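Local coordinates for replication initiation and membrane attachment protein (PDB 5WTN) that acts in the bacterial primosome as a tetramer and probably helps to initiate and restart DNA replication, possibly at the membrane, at residues 148-151 with 152-155; 158-161 with 162-165; 244-247 with 248-251; 272-275 with 276-280. All coordinates share one frame; numbering follows the deposited sequence.

Contact 1 of 4, residues 148-151 with 152-155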
ATOM      1  N   SER A 148     -19.096  15.981   1.162  1.00 45.17           N
ATOM      2  CA  SER A 148     -19.734  15.889  -0.146  1.00 46.86           C
ATOM      3  C   SER A 148     -19.346  17.061  -1.049  1.00 52.59           C
ATOM      4  O   SER A 148     -18.562  17.927  -0.659  1.00 55.51           O
ATOM      5  CB  SER A 148     -21.253  15.838   0.005  1.00 46.70           C
ATOM      6  OG  SER A 148     -21.628  15.129   1.169  1.00 53.98           O
ATOM      7  N   ILE A 149     -19.880  17.068  -2.267  1.00 52.57           N
ATOM      8  CA  ILE A 149     -19.659  18.175  -3.189  1.00 53.61           C
ATOM      9  C   ILE A 149     -20.936  18.989  -3.315  1.00 58.93           C
ATOM     10  O   ILE A 149     -21.990  18.430  -3.637  1.00 61.38           O
ATOM     11  CB  ILE A 149     -19.262  17.673  -4.589  1.00 56.02           C
ATOM     12  CG1 ILE A 149     -17.845  17.089  -4.571  1.00 43.55           C
ATOM     13  CG2 ILE A 149     -19.392  18.797  -5.630  1.00 52.11           C
ATOM     14  CD1 ILE A 149     -17.347  16.695  -5.946  1.00 38.51           C
ATOM     15  N   ASP A 150     -20.847  20.300  -3.082  1.00 62.23           N
ATOM     16  CA  ASP A 150     -22.044  21.134  -3.119  1.00 61.84           C
ATOM     17  C   ASP A 150     -22.267  21.600  -4.544  1.00 60.80           C
ATOM     18  O   ASP A 150     -21.506  22.406  -5.080  1.00 55.11           O
ATOM     19  CB  ASP A 150     -21.924  22.333  -2.170  1.00 65.61           C
ATOM     20  CG  ASP A 150     -23.177  23.200  -2.165  1.00 68.21           C
ATOM     21  OD1 ASP A 150     -24.081  22.958  -1.333  1.00 68.13           O
ATOM     22  OD2 ASP A 150     -23.263  24.121  -3.004  1.00 69.01           O
ATOM     23  N   GLU A 151     -23.338  21.087  -5.139  1.00 66.42           N
ATOM     24  CA  GLU A 151     -23.603  21.277  -6.554  1.00 66.08           C
ATOM     25  C   GLU A 151     -24.189  22.649  -6.766  1.00 63.52           C
ATOM     26  O   GLU A 151     -24.012  23.251  -7.821  1.00 67.98           O
ATOM     27  CB  GLU A 151     -24.578  20.209  -7.054  1.00 71.05           C
ATOM     28  CG  GLU A 151     -24.047  18.776  -6.968  1.00 74.69           C
ATOM     29  CD  GLU A 151     -23.250  18.371  -8.198  1.00 80.93           C
ATOM     30  OE1 GLU A 151     -22.772  19.276  -8.920  1.00 79.78           O
ATOM     31  OE2 GLU A 151     -23.109  17.152  -8.449  1.00 80.36           O
ATOM     32  N   THR A 152     -24.886  23.138  -5.745  1.00 64.61           N
ATOM     33  CA  THR A 152     -25.540  24.438  -5.807  1.00 66.79           C
ATOM     34  C   THR A 152     -24.536  25.522  -6.191  1.00 63.05           C
ATOM     35  O   THR A 152     -24.790  26.327  -7.086  1.00 65.67           O
ATOM     36  CB  THR A 152     -26.222  24.790  -4.467  1.00 63.11           C
ATOM     37  OG1 THR A 152     -25.263  25.344  -3.562  1.00 67.30           O
ATOM     38  CG2 THR A 152     -26.832  23.548  -3.841  1.00 60.80           C
ATOM     39  N   LYS A 153     -23.386  25.516  -5.524  1.00 60.96           N
ATOM     40  CA  LYS A 153     -22.371  26.536  -5.742  1.00 59.58           C
ATOM     41  C   LYS A 153     -21.257  26.125  -6.719  1.00 54.08           C
ATOM     42  O   LYS A 153     -20.416  26.948  -7.081  1.00 52.41           O
ATOM     43  CB  LYS A 153     -21.776  26.989  -4.395  1.00 66.46           C
ATOM     44  CG  LYS A 153     -22.802  27.542  -3.371  1.00 68.49           C
ATOM     45  CD  LYS A 153     -23.601  28.744  -3.905  1.00 66.77           C
ATOM     46  CE  LYS A 153     -22.751  30.015  -4.037  1.00 64.60           C
ATOM     47  NZ  LYS A 153     -23.365  31.033  -4.954  1.00 60.81           N
ATOM     48  N   PHE A 154     -21.269  24.874  -7.174  1.00 55.90           N
ATOM     49  CA  PHE A 154     -20.214  24.372  -8.069  1.00 48.62           C
ATOM     50  C   PHE A 154     -20.731  23.812  -9.382  1.00 51.72           C
ATOM     51  O   PHE A 154     -21.732  23.090  -9.417  1.00 57.40           O
ATOM     52  CB  PHE A 154     -19.395  23.282  -7.397  1.00 45.72           C
ATOM     53  CG  PHE A 154     -18.302  23.797  -6.516  1.00 47.10           C
ATOM     54  CD1 PHE A 154     -17.185  24.416  -7.065  1.00 42.86           C
ATOM     55  CD2 PHE A 154     -18.376  23.646  -5.136  1.00 45.60           C
ATOM     56  CE1 PHE A 154     -16.157  24.887  -6.249  1.00 36.62           C
ATOM     57  CE2 PHE A 154     -17.357  24.111  -4.319  1.00 41.45           C
ATOM     58  CZ  PHE A 154     -16.247  24.729  -4.875  1.00 38.95           C
ATOM     59  N   THR A 155     -20.003  24.106 -10.454  1.00 47.54           N
ATOM     60  CA  THR A 155     -20.436  23.754 -11.802  1.00 46.91           C
ATOM     61  C   THR A 155     -19.332  22.987 -12.568  1.00 42.88           C
ATOM     62  O   THR A 155     -18.141  23.316 -12.461  1.00 35.78           O
ATOM     63  CB  THR A 155     -20.959  25.027 -12.550  1.00 46.27           C
ATOM     64  OG1 THR A 155     -21.573  24.631 -13.789  1.00 51.14           O
ATOM     65  CG2 THR A 155     -19.841  26.060 -12.806  1.00 39.20           C
TER
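Asp150, just before a turn, reaches forward to the turn's central residues, Thr152 and Lys153, with one carboxylate oxygen. Its OD2 accepts the backbone N-H of Lys153, with OD2 to N at 2.9 Å. The donor lies nearly in line with the C-O bond, and the N-H...O angle is 150°. The hydroxyl OG1 of Thr152 donates to the same OD2. That separation is modelled unusually short, so its exact length is doubtful. Asp150 CG stands anti to the backbone N (chi1 -179°), which carries the carboxylate forward over the next residues. The CG of Lys153 lies 3.5 Å from Asp150 OD2, and the rest of the lysine runs away. Phe154 sets its ring edge near the carbonyl of Asp150, with CD2 3.4 Å from Asp150 O and close to the ring plane. Residues 151-154 form a type I beta turn. Its closing bond, Phe154 N to Glu151 O at 3.3 Å, is weak. The turn lies on the surface, in the loop after helix 134-143, and leads into strand 154-156. That strand pairs antiparallel with a strand of the second subunit, where His95 of that subunit meets the Phe154 ring edge-to-face.

Contact 2 of 4, residues 158-161 with 162-165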
ATOM      1  N   THR A 158     -15.514  20.066 -16.726  1.00 32.51           N
ATOM      2  CA  THR A 158     -14.638  18.987 -17.220  1.00 27.56           C
ATOM      3  C   THR A 158     -14.699  18.785 -18.730  1.00 27.89           C
ATOM      4  O   THR A 158     -15.786  18.720 -19.305  1.00 28.05           O
ATOM      5  CB  THR A 158     -14.999  17.624 -16.603  1.00 28.56           C
ATOM      6  OG1 THR A 158     -15.451  17.788 -15.253  1.00 31.82           O
ATOM      7  CG2 THR A 158     -13.790  16.699 -16.613  1.00 26.22           C
ATOM      8  N   ARG A 159     -13.541  18.653 -19.375  1.00 30.14           N
ATOM      9  CA  ARG A 159     -13.518  18.282 -20.804  1.00 34.11           C
ATOM     10  C   ARG A 159     -13.820  16.794 -21.034  1.00 31.14           C
ATOM     11  O   ARG A 159     -13.526  15.935 -20.185  1.00 29.55           O
ATOM     12  CB  ARG A 159     -12.175  18.616 -21.476  1.00 30.39           C
ATOM     13  CG  ARG A 159     -11.755  20.081 -21.445  1.00 32.03           C
ATOM     14  CD  ARG A 159     -12.882  21.045 -21.854  1.00 40.84           C
ATOM     15  NE  ARG A 159     -12.343  22.238 -22.511  1.00 49.56           N
ATOM     16  CZ  ARG A 159     -11.757  23.255 -21.874  1.00 50.92           C
ATOM     17  NH1 ARG A 159     -11.632  23.241 -20.547  1.00 45.82           N
ATOM     18  NH2 ARG A 159     -11.290  24.294 -22.565  1.00 46.89           N
ATOM     19  N   SER A 160     -14.403  16.504 -22.198  1.00 32.09           N
ATOM     20  CA  SER A 160     -14.688  15.140 -22.622  1.00 29.77           C
ATOM     21  C   SER A 160     -13.508  14.581 -23.401  1.00 31.06           C
ATOM     22  O   SER A 160     -12.529  15.279 -23.639  1.00 32.65           O
ATOM     23  CB  SER A 160     -15.914  15.127 -23.515  1.00 33.92           C
ATOM     24  OG  SER A 160     -15.651  15.809 -24.730  1.00 35.13           O
ATOM     25  N   PHE A 161     -13.604  13.321 -23.811  1.00 32.32           N
ATOM     26  CA  PHE A 161     -12.521  12.676 -24.532  1.00 26.36           C
ATOM     27  C   PHE A 161     -12.386  13.339 -25.891  1.00 28.73           C
ATOM     28  O   PHE A 161     -11.279  13.617 -26.351  1.00 27.63           O
ATOM     29  CB  PHE A 161     -12.845  11.194 -24.702  1.00 26.07           C
ATOM     30  CG  PHE A 161     -11.672  10.351 -25.130  1.00 24.10           C
ATOM     31  CD1 PHE A 161     -10.939   9.632 -24.190  1.00 22.28           C
ATOM     32  CD2 PHE A 161     -11.311  10.259 -26.464  1.00 20.43           C
ATOM     33  CE1 PHE A 161      -9.851   8.840 -24.572  1.00 18.43           C
ATOM     34  CE2 PHE A 161     -10.228   9.471 -26.852  1.00 23.47           C
ATOM     35  CZ  PHE A 161      -9.497   8.755 -25.901  1.00 21.06           C
ATOM     36  N   SER A 162     -13.532  13.585 -26.526  1.00 30.61           N
ATOM     37  CA  SER A 162     -13.582  14.129 -27.880  1.00 27.83           C
ATOM     38  C   SER A 162     -13.108  15.581 -27.925  1.00 35.01           C
ATOM     39  O   SER A 162     -12.593  16.032 -28.950  1.00 36.03           O
ATOM     40  CB  SER A 162     -14.994  14.015 -28.431  1.00 29.15           C
ATOM     41  OG  SER A 162     -15.945  14.415 -27.460  1.00 39.54           O
ATOM     42  N   ASP A 163     -13.277  16.298 -26.810  1.00 33.96           N
ATOM     43  CA  ASP A 163     -12.769  17.660 -26.662  1.00 29.34           C
ATOM     44  C   ASP A 163     -11.246  17.721 -26.746  1.00 29.97           C
ATOM     45  O   ASP A 163     -10.700  18.631 -27.350  1.00 37.10           O
ATOM     46  CB  ASP A 163     -13.221  18.269 -25.323  1.00 30.68           C
ATOM     47  CG  ASP A 163     -14.696  18.709 -25.326  1.00 37.71           C
ATOM     48  OD1 ASP A 163     -15.325  18.722 -26.414  1.00 45.42           O
ATOM     49  OD2 ASP A 163     -15.226  19.052 -24.237  1.00 32.50           O
ATOM     50  N   VAL A 164     -10.572  16.785 -26.082  1.00 30.28           N
ATOM     51  CA  VAL A 164      -9.110  16.777 -25.930  1.00 27.47           C
ATOM     52  C   VAL A 164      -8.323  15.897 -26.901  1.00 27.45           C
ATOM     53  O   VAL A 164      -7.101  16.028 -27.026  1.00 25.87           O
ATOM     54  CB  VAL A 164      -8.778  16.337 -24.484  1.00 23.49           C
ATOM     55  CG1 VAL A 164      -7.316  16.572 -24.125  1.00 20.14           C
ATOM     56  CG2 VAL A 164      -9.665  17.088 -23.545  1.00 25.82           C
ATOM     57  N   PHE A 165      -9.022  15.016 -27.608  1.00 29.67           N
ATOM     58  CA  PHE A 165      -8.348  13.977 -28.394  1.00 28.20           C
ATOM     59  C   PHE A 165      -9.002  13.743 -29.747  1.00 32.91           C
ATOM     60  O   PHE A 165     -10.194  14.020 -29.930  1.00 36.74           O
ATOM     61  CB  PHE A 165      -8.383  12.650 -27.642  1.00 28.36           C
ATOM     62  CG  PHE A 165      -7.549  12.626 -26.401  1.00 24.98           C
ATOM     63  CD1 PHE A 165      -6.161  12.612 -26.487  1.00 21.65           C
ATOM     64  CD2 PHE A 165      -8.156  12.577 -25.139  1.00 23.13           C
ATOM     65  CE1 PHE A 165      -5.381  12.583 -25.333  1.00 21.02           C
ATOM     66  CE2 PHE A 165      -7.380  12.548 -23.962  1.00 19.81           C
ATOM     67  CZ  PHE A 165      -5.995  12.548 -24.059  1.00 19.06           C
TER
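Ser160 and Asp163 meet at the start of a short helix, where Ser160 is the N-cap. Asp163 OD2 accepts the backbone N-H of Ser160 in a weak but almost straight bond, N to OD2 3.4 Å at 179°. With Asp163 CG beside its own backbone N (chi1 -76°), the carboxylate faces back to the N-H of Ser160. The two hydroxyls Ser160 OG and Ser162 OG are hydrogen-bonded at 3.1 Å. Ser162 OG also takes the backbone N-H of Asp202. Arg159 and Asp163 are close but do not pair; NE is 4.6 Å from OD2, and the guanidinium is turned steeply to the carboxylate. The Arg159 head instead reaches Tyr78 and Glu7 of the second subunit, both weakly, while its backbone N bonds Glu85 there. The Asp163 bond is one half of a capping box. The methyl CG2 of Val164 touches Arg159 CB at 3.6 Å, in the positions of a hydrophobic staple, with the aliphatic root of the arginine as one partner. Backbone bonds in this single turn are all weak, including Phe165 N to Phe161 O at 2.9 Å. The aromatic contact is oblique. Phe165 CD2 sits 3.9 Å above the centre of the Phe161 ring, and the planes are 38° apart. The CB of Phe165 also packs on Phe161 CE2. Leu285 of strand 283-287 touches both phenylalanines, and Tyr199 meets the Phe161 ring.

Contact 3 of 4, residues 244-247 with 248-251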
ATOM      1  N   PRO A 244     -22.241   7.259 -40.822  1.00 37.46           N
ATOM      2  CA  PRO A 244     -23.529   6.681 -40.402  1.00 35.68           C
ATOM      3  C   PRO A 244     -24.112   5.631 -41.343  1.00 34.39           C
ATOM      4  O   PRO A 244     -24.672   4.661 -40.845  1.00 37.22           O
ATOM      5  CB  PRO A 244     -24.457   7.902 -40.342  1.00 38.66           C
ATOM      6  CG  PRO A 244     -23.540   9.059 -40.159  1.00 34.17           C
ATOM      7  CD  PRO A 244     -22.330   8.719 -40.973  1.00 31.47           C
ATOM      8  N   LEU A 245     -24.017   5.830 -42.657  1.00 38.18           N
ATOM      9  CA  LEU A 245     -24.522   4.836 -43.608  1.00 40.95           C
ATOM     10  C   LEU A 245     -23.780   3.526 -43.429  1.00 39.39           C
ATOM     11  O   LEU A 245     -24.381   2.459 -43.458  1.00 41.04           O
ATOM     12  CB  LEU A 245     -24.377   5.313 -45.053  1.00 46.18           C
ATOM     13  CG  LEU A 245     -25.629   5.936 -45.671  1.00 52.25           C
ATOM     14  CD1 LEU A 245     -25.419   6.218 -47.159  1.00 55.89           C
ATOM     15  CD2 LEU A 245     -26.838   5.028 -45.439  1.00 48.86           C
ATOM     16  N   GLU A 246     -22.469   3.615 -43.233  1.00 37.65           N
ATOM     17  CA  GLU A 246     -21.676   2.425 -42.972  1.00 35.20           C
ATOM     18  C   GLU A 246     -22.003   1.759 -41.619  1.00 35.33           C
ATOM     19  O   GLU A 246     -22.046   0.527 -41.533  1.00 36.53           O
ATOM     20  CB  GLU A 246     -20.174   2.717 -43.135  1.00 34.39           C
ATOM     21  CG  GLU A 246     -19.737   3.027 -44.575  1.00 36.42           C
ATOM     22  CD  GLU A 246     -19.847   1.830 -45.534  1.00 46.01           C
ATOM     23  OE1 GLU A 246     -19.033   0.878 -45.423  1.00 46.40           O
ATOM     24  OE2 GLU A 246     -20.738   1.839 -46.418  1.00 44.75           O
ATOM     25  N   MET A 247     -22.436   2.457 -40.576  1.00 33.47           N
ATOM     26  CA  MET A 247     -22.791   1.758 -39.359  1.00 32.19           C
ATOM     27  C   MET A 247     -24.107   1.287 -39.419  1.00 31.42           C
ATOM     28  O   MET A 247     -24.496   0.492 -38.709  1.00 29.41           O
ATOM     29  CB  MET A 247     -22.720   2.586 -38.149  1.00 28.80           C
ATOM     30  CG  MET A 247     -22.706   1.738 -36.937  1.00 22.52           C
ATOM     31  SD  MET A 247     -21.166   1.935 -36.265  1.00  5.80           S
ATOM     32  CE  MET A 247     -21.063   0.794 -35.138  1.00 24.12           C
ATOM     33  N   GLN A 248     -24.815   1.812 -40.305  1.00 31.33           N
ATOM     34  CA  GLN A 248     -26.102   1.209 -40.574  1.00 34.19           C
ATOM     35  C   GLN A 248     -25.894  -0.218 -41.069  1.00 30.91           C
ATOM     36  O   GLN A 248     -26.516  -1.141 -40.547  1.00 30.46           O
ATOM     37  CB  GLN A 248     -26.893   2.031 -41.585  1.00 36.10           C
ATOM     38  CG  GLN A 248     -28.317   1.548 -41.794  1.00 37.43           C
ATOM     39  CD  GLN A 248     -29.060   2.371 -42.831  1.00 50.42           C
ATOM     40  OE1 GLN A 248     -28.837   3.581 -42.956  1.00 55.69           O
ATOM     41  NE2 GLN A 248     -29.942   1.718 -43.592  1.00 54.04           N
ATOM     42  N   LYS A 249     -25.001  -0.399 -42.043  1.00 29.51           N
ATOM     43  CA  LYS A 249     -24.702  -1.735 -42.549  1.00 31.15           C
ATOM     44  C   LYS A 249     -24.241  -2.656 -41.425  1.00 30.37           C
ATOM     45  O   LYS A 249     -24.846  -3.703 -41.197  1.00 27.59           O
ATOM     46  CB  LYS A 249     -23.668  -1.713 -43.683  1.00 32.98           C
ATOM     47  CG  LYS A 249     -24.267  -1.651 -45.088  1.00 41.50           C
ATOM     48  CD  LYS A 249     -23.272  -2.155 -46.153  1.00 43.39           C
ATOM     49  CE  LYS A 249     -21.880  -1.536 -45.964  1.00 47.07           C
ATOM     50  NZ  LYS A 249     -20.864  -1.869 -47.028  1.00 48.90           N
ATOM     51  N   LEU A 250     -23.190  -2.246 -40.717  1.00 29.08           N
ATOM     52  CA  LEU A 250     -22.633  -3.031 -39.626  1.00 27.66           C
ATOM     53  C   LEU A 250     -23.703  -3.452 -38.629  1.00 28.10           C
ATOM     54  O   LEU A 250     -23.747  -4.599 -38.188  1.00 29.08           O
ATOM     55  CB  LEU A 250     -21.563  -2.227 -38.901  1.00 27.88           C
ATOM     56  CG  LEU A 250     -20.422  -1.717 -39.773  1.00 30.34           C
ATOM     57  CD1 LEU A 250     -19.402  -0.975 -38.911  1.00 27.37           C
ATOM     58  CD2 LEU A 250     -19.771  -2.870 -40.528  1.00 26.35           C
ATOM     59  N   VAL A 251     -24.579  -2.525 -38.278  1.00 27.68           N
ATOM     60  CA  VAL A 251     -25.617  -2.846 -37.317  1.00 29.73           C
ATOM     61  C   VAL A 251     -26.530  -3.892 -37.943  1.00 27.17           C
ATOM     62  O   VAL A 251     -26.778  -4.938 -37.352  1.00 27.38           O
ATOM     63  CB  VAL A 251     -26.371  -1.581 -36.848  1.00 27.85           C
ATOM     64  CG1 VAL A 251     -27.656  -1.944 -36.131  1.00 25.60           C
ATOM     65  CG2 VAL A 251     -25.474  -0.772 -35.940  1.00 27.78           C
TER
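Glu246 and Lys249 run side by side on the surface of helix 244-254, pointing the same way. Their salt bridge is long, Glu246 OE1 to Lys249 NZ 3.7 Å. The lysine CE also lies 3.6 Å from Glu246 OE2, so the methylene end of the lysine faces the carboxylate as closely as the amine does. The glutamate chain bends at chi2 (-67°), which swings the carboxylate forward along the helix, alongside the end of Lys249. The stronger partner of OE1 is the indole NE1 of Trp273 on the next helix. With an alanine here, that indole N-H is likely to lose its acceptor and Lys249 its nearby counter-charge. Among apolar contacts, Met247 CG meets Val251 CG2 at 3.9 Å, while SD is 4.3 Å from Leu250 CD1. Separately, the methyl CD2 of Leu245 touches the amide oxygen OE1 of Gln248 at 3.5 Å, the two chains side by side. The backbone makes four successive i to i+4 helical bonds, such as Leu250 N to Glu246 O at 3.1 Å. Met247 and Val251 are buried against Phe211 of helix 208-217 and Leu266 of helix 263-278. Leu250 packs on Leu266 and Ala269, so this face of helix 244-254 fits between two neighbouring helices.

Contact 4 of 4, residues 272-275 with 276-280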
ATOM      1  N   GLU A 272     -13.229  -5.061 -38.441  1.00 38.64           N
ATOM      2  CA  GLU A 272     -13.032  -5.591 -39.784  1.00 39.00           C
ATOM      3  C   GLU A 272     -13.119  -4.476 -40.831  1.00 40.89           C
ATOM      4  O   GLU A 272     -12.237  -4.329 -41.682  1.00 46.16           O
ATOM      5  CB  GLU A 272     -14.080  -6.673 -40.087  1.00 39.76           C
ATOM      6  CG  GLU A 272     -13.894  -8.004 -39.339  1.00 43.24           C
ATOM      7  CD  GLU A 272     -15.073  -8.974 -39.527  1.00 48.39           C
ATOM      8  OE1 GLU A 272     -15.897  -8.773 -40.453  1.00 48.32           O
ATOM      9  OE2 GLU A 272     -15.182  -9.941 -38.738  1.00 50.02           O
ATOM     10  N   TRP A 273     -14.196  -3.703 -40.771  1.00 37.27           N
ATOM     11  CA  TRP A 273     -14.407  -2.573 -41.672  1.00 36.31           C
ATOM     12  C   TRP A 273     -13.168  -1.684 -41.743  1.00 40.02           C
ATOM     13  O   TRP A 273     -12.780  -1.234 -42.818  1.00 42.80           O
ATOM     14  CB  TRP A 273     -15.614  -1.769 -41.186  1.00 33.14           C
ATOM     15  CG  TRP A 273     -16.021  -0.604 -42.045  1.00 34.99           C
ATOM     16  CD1 TRP A 273     -17.017  -0.586 -42.979  1.00 36.68           C
ATOM     17  CD2 TRP A 273     -15.473   0.727 -42.021  1.00 36.81           C
ATOM     18  NE1 TRP A 273     -17.113   0.666 -43.548  1.00 33.66           N
ATOM     19  CE2 TRP A 273     -16.177   1.487 -42.977  1.00 35.89           C
ATOM     20  CE3 TRP A 273     -14.453   1.346 -41.289  1.00 34.58           C
ATOM     21  CZ2 TRP A 273     -15.893   2.837 -43.220  1.00 40.13           C
ATOM     22  CZ3 TRP A 273     -14.172   2.684 -41.531  1.00 37.70           C
ATOM     23  CH2 TRP A 273     -14.889   3.416 -42.486  1.00 39.02           C
ATOM     24  N   TYR A 274     -12.530  -1.455 -40.599  1.00 39.50           N
ATOM     25  CA  TYR A 274     -11.376  -0.569 -40.561  1.00 40.31           C
ATOM     26  C   TYR A 274     -10.193  -1.173 -41.306  1.00 42.93           C
ATOM     27  O   TYR A 274      -9.493  -0.461 -42.023  1.00 44.73           O
ATOM     28  CB  TYR A 274     -11.006  -0.241 -39.120  1.00 37.35           C
ATOM     29  CG  TYR A 274     -10.041   0.915 -38.948  1.00 38.21           C
ATOM     30  CD1 TYR A 274      -8.686   0.687 -38.718  1.00 38.88           C
ATOM     31  CD2 TYR A 274     -10.488   2.236 -38.985  1.00 36.26           C
ATOM     32  CE1 TYR A 274      -7.802   1.740 -38.537  1.00 40.18           C
ATOM     33  CE2 TYR A 274      -9.612   3.294 -38.801  1.00 35.85           C
ATOM     34  CZ  TYR A 274      -8.271   3.038 -38.579  1.00 41.16           C
ATOM     35  OH  TYR A 274      -7.398   4.084 -38.397  1.00 46.36           O
ATOM     36  N   GLU A 275      -9.985  -2.478 -41.148  1.00 43.73           N
ATOM     37  CA  GLU A 275      -8.929  -3.180 -41.872  1.00 45.63           C
ATOM     38  C   GLU A 275      -9.066  -3.032 -43.390  1.00 45.96           C
ATOM     39  O   GLU A 275      -8.063  -2.931 -44.091  1.00 49.67           O
ATOM     40  CB  GLU A 275      -8.895  -4.658 -41.488  1.00 47.75           C
ATOM     41  CG  GLU A 275      -8.621  -4.926 -40.018  1.00 53.17           C
ATOM     42  CD  GLU A 275      -8.864  -6.382 -39.642  1.00 65.01           C
ATOM     43  OE1 GLU A 275      -9.021  -7.217 -40.570  1.00 65.43           O
ATOM     44  OE2 GLU A 275      -8.900  -6.687 -38.421  1.00 60.84           O
ATOM     45  N   LEU A 276     -10.294  -3.018 -43.903  1.00 43.42           N
ATOM     46  CA  LEU A 276     -10.486  -2.821 -45.344  1.00 48.98           C
ATOM     47  C   LEU A 276     -10.195  -1.385 -45.764  1.00 47.19           C
ATOM     48  O   LEU A 276      -9.475  -1.144 -46.733  1.00 48.56           O
ATOM     49  CB  LEU A 276     -11.898  -3.214 -45.792  1.00 46.54           C
ATOM     50  CG  LEU A 276     -12.272  -4.690 -45.640  1.00 52.80           C
ATOM     51  CD1 LEU A 276     -13.512  -5.028 -46.467  1.00 46.58           C
ATOM     52  CD2 LEU A 276     -11.097  -5.597 -45.998  1.00 48.21           C
ATOM     53  N   GLU A 277     -10.752  -0.441 -45.018  1.00 45.78           N
ATOM     54  CA  GLU A 277     -10.644   0.970 -45.344  1.00 47.83           C
ATOM     55  C   GLU A 277      -9.203   1.482 -45.371  1.00 50.60           C
ATOM     56  O   GLU A 277      -8.776   2.099 -46.344  1.00 56.64           O
ATOM     57  CB  GLU A 277     -11.454   1.793 -44.343  1.00 46.70           C
ATOM     58  CG  GLU A 277     -11.572   3.265 -44.703  1.00 47.98           C
ATOM     59  CD  GLU A 277     -12.778   3.544 -45.586  1.00 55.56           C
ATOM     60  OE1 GLU A 277     -13.127   4.735 -45.782  1.00 52.62           O
ATOM     61  OE2 GLU A 277     -13.382   2.560 -46.078  1.00 56.09           O
ATOM     62  N   HIS A 278      -8.486   1.301 -44.269  1.00 49.22           N
ATOM     63  CA  HIS A 278      -7.110   1.778 -44.172  1.00 49.99           C
ATOM     64  C   HIS A 278      -5.962   0.753 -44.293  1.00 53.80           C
ATOM     65  O   HIS A 278      -4.795   1.121 -44.158  1.00 58.66           O
ATOM     66  CB  HIS A 278      -6.969   2.696 -42.956  1.00 52.41           C
ATOM     67  CG  HIS A 278      -8.060   3.718 -42.861  1.00 48.42           C
ATOM     68  ND1 HIS A 278      -8.106   4.834 -43.669  1.00 50.50           N
ATOM     69  CD2 HIS A 278      -9.162   3.778 -42.076  1.00 47.30           C
ATOM     70  CE1 HIS A 278      -9.183   5.543 -43.376  1.00 49.67           C
ATOM     71  NE2 HIS A 278      -9.841   4.926 -42.412  1.00 46.27           N
ATOM     72  N   GLY A 279      -6.286  -0.518 -44.522  1.00 55.04           N
ATOM     73  CA  GLY A 279      -5.265  -1.550 -44.669  1.00 53.95           C
ATOM     74  C   GLY A 279      -4.559  -2.009 -43.394  1.00 60.80           C
ATOM     75  O   GLY A 279      -3.327  -2.059 -43.355  1.00 66.06           O
ATOM     76  N   GLY A 280      -5.329  -2.333 -42.352  1.00 56.63           N
ATOM     77  CA  GLY A 280      -4.801  -2.929 -41.131  1.00 54.07           C
ATOM     78  C   GLY A 280      -3.751  -2.157 -40.342  1.00 62.50           C
ATOM     79  O   GLY A 280      -2.931  -2.763 -39.640  1.00 64.31           O
TER
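Residues 272-278 keep helical i to i+4 bonds, such as His278 N to Tyr274 O at 3.0 Å, until Gly279 and Gly280 turn away with positive phi, which residues with a side chain adopt less readily, and Glu275 O takes a weak bond from the N of each. The weak Gly280 bond and the positive phi of Gly279 resemble part of a Schellman ending, though not the full motif. Trp273 and Glu277 lie side by side, one turn apart. The CB of Glu277 makes a CH-pi contact over the six-membered ring of Trp273, 4.3 Å from its centroid. The Glu277 chain bends at chi2 (89°) and lays the carboxylate nearly flat over the indole, 19° from its plane, with OE2 3.7 Å above the ring and toward its rim. The indole N-H is held from beyond the helix by Glu246. Were Trp273 replaced by a serine, the Glu277 chain would probably lose the flat surface it lies on, and Glu246 this donor. Tyr274 and His278 meet obliquely, planes 55° apart. His278 CD2 lies over one face of the tyrosine near its rim, 3.3 Å from CE2. Tyr274 is buried. Pro169 of strand 165-169 touches both Tyr274 and His278, Tyr240 of helix 227-240 meets the tyrosine ring, and Ile242 and Pro243, in the loop before helix 244-254, pack on Trp273.

How the contacts relate
The four contacts follow one another along the chain. Contacts 1 and 2 adjoin in sequence, with centres about 22 Å apart, and both touch the second subunit. They therefore belong to the interface within the tetramer. Contacts 3 and 4 lie on successive helices, 244-254 and 263-278, with centres about 15 Å apart; no other chain of the assembly touches them. They join through Glu246 OE1 and Trp273 NE1, 2.7 Å apart, a probable hydrogen bond. Nearest atoms of contacts 2 and 4 are about 13 Å apart. Pro169, on the strand that begins in contact 2, packs on contact 4. Contact 1 is remote from contact 4, about 46 Å between centres.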